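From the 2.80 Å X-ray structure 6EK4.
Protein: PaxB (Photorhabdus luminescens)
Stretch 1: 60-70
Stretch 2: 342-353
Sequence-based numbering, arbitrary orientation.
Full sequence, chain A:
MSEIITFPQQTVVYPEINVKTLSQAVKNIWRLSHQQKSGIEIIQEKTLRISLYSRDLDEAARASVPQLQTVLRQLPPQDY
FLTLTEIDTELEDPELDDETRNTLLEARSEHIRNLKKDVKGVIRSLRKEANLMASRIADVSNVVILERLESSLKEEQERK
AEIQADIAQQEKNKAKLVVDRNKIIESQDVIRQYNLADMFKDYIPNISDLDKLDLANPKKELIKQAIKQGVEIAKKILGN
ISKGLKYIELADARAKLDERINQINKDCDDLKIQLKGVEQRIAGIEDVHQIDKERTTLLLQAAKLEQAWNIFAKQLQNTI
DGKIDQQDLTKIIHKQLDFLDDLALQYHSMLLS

Stretch 1, residues 60-70: AARASVPQLQT
Stretch 2 (342-353) DLALQYHSMLLS

Contact between a helical segment, residues 60-70, and the C-terminal segment of PaxB, residues 342-353. The first stretch is helical throughout and kinked at P66, whose N, lacking a hydrogen, makes no bond to the preceding turn; regular i to i+4 bonding resumes with Q67 N to A63 O (3.2 Å). The second is helical from 342 to 348. S349 is the first residue to leave helical angles (phi/psi -105/27), and M350 (-81/128), L351 (-121/101) and L352 (-86/171) run on in extended form. The two helix axes approach to 9.8 Å, with 136° between their N-to-C directions, so the chains run in broadly opposing senses but splay well away from antiparallel. Register is set by two CA pairs: V65 CA lies 6.7 Å from A344 CA, and R62 CA lies 7.7 Å from Y347 CA.

V65 (chi1 t) is the central bump of the first helix. Its CA-to-CB bond points toward the second helix, and its two methyls lodge in the hollow lined by L343, A344 and Y347: CG2 lies 3.8 Å from L343 CB and 3.9 Å from Y347 CE2, near the plane of the tyrosine ring at its edge, while CG1 lies 4.1 Å from A344 CB. Of the two register pairs, V65-A344 is the closer, and there A344 presents only a CB. L343 takes the mt rotamer (chi1 -67°, chi2 177°).

Y347 (chi1 -76°, chi2 -58°) is the complementary bump. Its ring lies against the first helix, with V65 CG2 at its edge, R62 NH1 oblique to it and A61 at the hydroxyl end, and the residue loses the most area to the contact, 91 of the 355 Å² buried by both stretches. The hydroxyl tip settles against the small A61, with Y347 OH 3.5 Å from A61 CB, but makes no hydrogen bond across the stretches.

R62 (chi1 m, chi2 t, chi3 t, chi4 -78°) extends its guanidinium beyond the helix. Y347 CE1 lies over one face of that group, and R62 NH1 comes within 3.5 Å of Y347 CD1. R62 NH2 continues to the tail, 3.9 Å from M350 SD and 4.3 Å from L352 CD1; the leucine methyl sits at the guanidinium edge. M350 (ttm) and L352 (mt) thus extend the contact past the helix end.

No hydrogen bond joins the stretches; the contacts between them are van der Waals packing and the guanidinium face over Y347 CE1. Two serine hydroxyls bond within their own stretches: S64 OG (chi1 p) donates to A61 O at 2.7 Å, and S349 OG (chi1 p) to L345 O at 2.9 Å.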

# COMPACT_ATOMS: atom_id res chain seq x y z
N ALA A 60 1.39 -5.99 22.38
CA ALA A 60 0.82 -7.11 23.13
C ALA A 60 1.51 -8.42 22.78
O ALA A 60 1.78 -9.24 23.66
CB ALA A 60 -0.68 -7.22 22.86
N ALA A 61 1.80 -8.61 21.50
CA ALA A 61 2.50 -9.81 21.02
C ALA A 61 3.92 -9.90 21.59
O ALA A 61 4.35 -10.97 22.02
CB ALA A 61 2.53 -9.84 19.50
N ARG A 62 4.63 -8.77 21.58
CA ARG A 62 6.00 -8.72 22.10
C ARG A 62 6.07 -8.96 23.61
O ARG A 62 7.02 -9.58 24.09
CB ARG A 62 6.65 -7.37 21.78
CG ARG A 62 7.00 -7.18 20.32
CD ARG A 62 7.41 -5.74 20.04
NE ARG A 62 7.65 -5.50 18.62
CZ ARG A 62 8.76 -5.85 17.96
NH1 ARG A 62 9.76 -6.46 18.58
NH2 ARG A 62 8.87 -5.57 16.66
N ALA A 63 5.08 -8.46 24.35
CA ALA A 63 5.06 -8.57 25.81
C ALA A 63 4.60 -9.94 26.29
O ALA A 63 4.98 -10.38 27.37
CB ALA A 63 4.18 -7.48 26.40
N SER A 64 3.76 -10.60 25.49
CA SER A 64 3.21 -11.90 25.86
C SER A 64 4.28 -12.98 26.02
O SER A 64 4.18 -13.83 26.90
CB SER A 64 2.19 -12.36 24.81
OG SER A 64 2.81 -12.55 23.55
N VAL A 65 5.31 -12.93 25.18
CA VAL A 65 6.36 -13.96 25.17
C VAL A 65 7.15 -14.00 26.49
O VAL A 65 7.19 -15.05 27.13
CB VAL A 65 7.30 -13.81 23.95
CG1 VAL A 65 8.45 -14.81 24.02
CG2 VAL A 65 6.51 -14.01 22.66
N PRO A 66 7.76 -12.88 26.91
CA PRO A 66 8.48 -12.88 28.19
C PRO A 66 7.57 -12.97 29.42
O PRO A 66 8.03 -13.38 30.49
CB PRO A 66 9.22 -11.53 28.18
CG PRO A 66 8.40 -10.67 27.30
CD PRO A 66 7.88 -11.57 26.23
N GLN A 67 6.30 -12.60 29.26
CA GLN A 67 5.31 -12.73 30.34
C GLN A 67 4.99 -14.20 30.61
O GLN A 67 5.04 -14.65 31.75
CB GLN A 67 4.03 -11.96 29.99
CG GLN A 67 2.91 -12.07 31.01
CD GLN A 67 3.30 -11.55 32.39
OE1 GLN A 67 4.14 -10.66 32.52
NE2 GLN A 67 2.68 -12.11 33.42
N LEU A 68 4.65 -14.93 29.55
CA LEU A 68 4.31 -16.35 29.66
C LEU A 68 5.52 -17.22 29.99
O LEU A 68 5.38 -18.24 30.66
CB LEU A 68 3.64 -16.85 28.38
CG LEU A 68 2.26 -16.25 28.09
CD1 LEU A 68 1.79 -16.66 26.70
CD2 LEU A 68 1.24 -16.66 29.14
N GLN A 69 6.70 -16.81 29.53
CA GLN A 69 7.94 -17.50 29.89
C GLN A 69 8.16 -17.44 31.40
O GLN A 69 8.45 -18.46 32.02
CB GLN A 69 9.15 -16.91 29.16
CG GLN A 69 9.36 -17.48 27.76
CD GLN A 69 10.66 -17.00 27.12
OE1 GLN A 69 11.21 -17.68 26.25
NE2 GLN A 69 11.14 -15.84 27.54
N THR A 70 8.01 -16.25 31.98
CA THR A 70 8.15 -16.07 33.42
C THR A 70 7.19 -16.98 34.20
O THR A 70 7.59 -17.61 35.17
CB THR A 70 7.89 -14.61 33.84
OG1 THR A 70 8.79 -13.74 33.14
CG2 THR A 70 8.07 -14.42 35.34
N ASP A 342 11.47 -20.07 20.88
CA ASP A 342 11.52 -19.81 19.45
C ASP A 342 11.01 -18.41 19.11
O ASP A 342 11.61 -17.71 18.29
CB ASP A 342 10.71 -20.86 18.68
CG ASP A 342 10.63 -20.57 17.19
OD1 ASP A 342 9.51 -20.34 16.69
OD2 ASP A 342 11.69 -20.55 16.53
N LEU A 343 9.90 -18.01 19.72
CA LEU A 343 9.33 -16.68 19.49
C LEU A 343 10.28 -15.57 19.97
O LEU A 343 10.41 -14.54 19.31
CB LEU A 343 7.97 -16.54 20.19
CG LEU A 343 6.83 -17.39 19.64
CD1 LEU A 343 5.58 -17.19 20.48
CD2 LEU A 343 6.54 -17.07 18.18
N ALA A 344 10.94 -15.80 21.10
CA ALA A 344 11.94 -14.86 21.61
C ALA A 344 13.15 -14.80 20.67
O ALA A 344 13.74 -13.74 20.48
CB ALA A 344 12.38 -15.26 23.01
N LEU A 345 13.52 -15.95 20.10
CA LEU A 345 14.62 -16.03 19.13
C LEU A 345 14.33 -15.20 17.88
O LEU A 345 15.25 -14.61 17.30
CB LEU A 345 14.89 -17.49 18.75
CG LEU A 345 16.01 -17.77 17.74
CD1 LEU A 345 17.36 -17.36 18.30
CD2 LEU A 345 16.01 -19.25 17.37
N GLN A 346 13.07 -15.16 17.46
CA GLN A 346 12.66 -14.35 16.31
C GLN A 346 12.74 -12.86 16.61
O GLN A 346 13.29 -12.10 15.83
CB GLN A 346 11.24 -14.71 15.87
CG GLN A 346 11.11 -16.12 15.31
CD GLN A 346 9.71 -16.41 14.81
OE1 GLN A 346 9.13 -15.62 14.07
NE2 GLN A 346 9.16 -17.55 15.21
N TYR A 347 12.19 -12.46 17.76
CA TYR A 347 12.23 -11.06 18.19
C TYR A 347 13.66 -10.57 18.43
O TYR A 347 14.00 -9.44 18.07
CB TYR A 347 11.41 -10.85 19.47
CG TYR A 347 9.91 -10.83 19.26
CD1 TYR A 347 9.33 -9.92 18.39
CD2 TYR A 347 9.08 -11.71 19.94
CE1 TYR A 347 7.96 -9.90 18.19
CE2 TYR A 347 7.71 -11.70 19.75
CZ TYR A 347 7.15 -10.78 18.87
OH TYR A 347 5.79 -10.76 18.68
N HIS A 348 14.49 -11.42 19.03
CA HIS A 348 15.88 -11.08 19.32
C HIS A 348 16.68 -10.75 18.06
O HIS A 348 17.46 -9.80 18.04
CB HIS A 348 16.55 -12.22 20.09
CG HIS A 348 18.02 -12.02 20.31
ND1 HIS A 348 18.52 -11.15 21.26
CD2 HIS A 348 19.10 -12.57 19.70
CE1 HIS A 348 19.84 -11.18 21.23
NE2 HIS A 348 20.22 -12.03 20.29
N SER A 349 16.49 -11.55 17.01
CA SER A 349 17.25 -11.41 15.77
C SER A 349 16.44 -10.76 14.64
O SER A 349 16.71 -10.99 13.46
CB SER A 349 17.76 -12.78 15.32
OG SER A 349 16.68 -13.65 15.01
N MET A 350 15.46 -9.94 15.00
CA MET A 350 14.57 -9.33 14.01
C MET A 350 15.22 -8.10 13.37
O MET A 350 15.69 -7.21 14.07
CB MET A 350 13.24 -8.92 14.66
CG MET A 350 12.15 -8.57 13.65
SD MET A 350 10.53 -8.33 14.40
CE MET A 350 10.10 -10.00 14.84
N LEU A 351 15.23 -8.08 12.04
CA LEU A 351 15.71 -6.94 11.26
C LEU A 351 14.59 -6.43 10.35
O LEU A 351 14.32 -7.02 9.30
CB LEU A 351 16.93 -7.34 10.40
CG LEU A 351 18.32 -7.29 11.05
CD1 LEU A 351 18.40 -8.16 12.30
CD2 LEU A 351 19.37 -7.70 10.03
N LEU A 352 13.94 -5.35 10.76
CA LEU A 352 12.84 -4.76 9.99
C LEU A 352 13.35 -3.79 8.94
O LEU A 352 14.54 -3.44 8.92
CB LEU A 352 11.85 -4.05 10.92
CG LEU A 352 11.17 -4.91 11.99
CD1 LEU A 352 10.27 -4.04 12.86
CD2 LEU A 352 10.38 -6.05 11.37
N SER A 353 12.45 -3.35 8.06
CA SER A 353 12.79 -2.38 7.01
C SER A 353 11.54 -1.70 6.46
O SER A 353 11.21 -0.58 6.84
CB SER A 353 13.56 -3.06 5.88
OG SER A 353 12.84 -4.17 5.37
OXT SER A 353 10.82 -2.26 5.63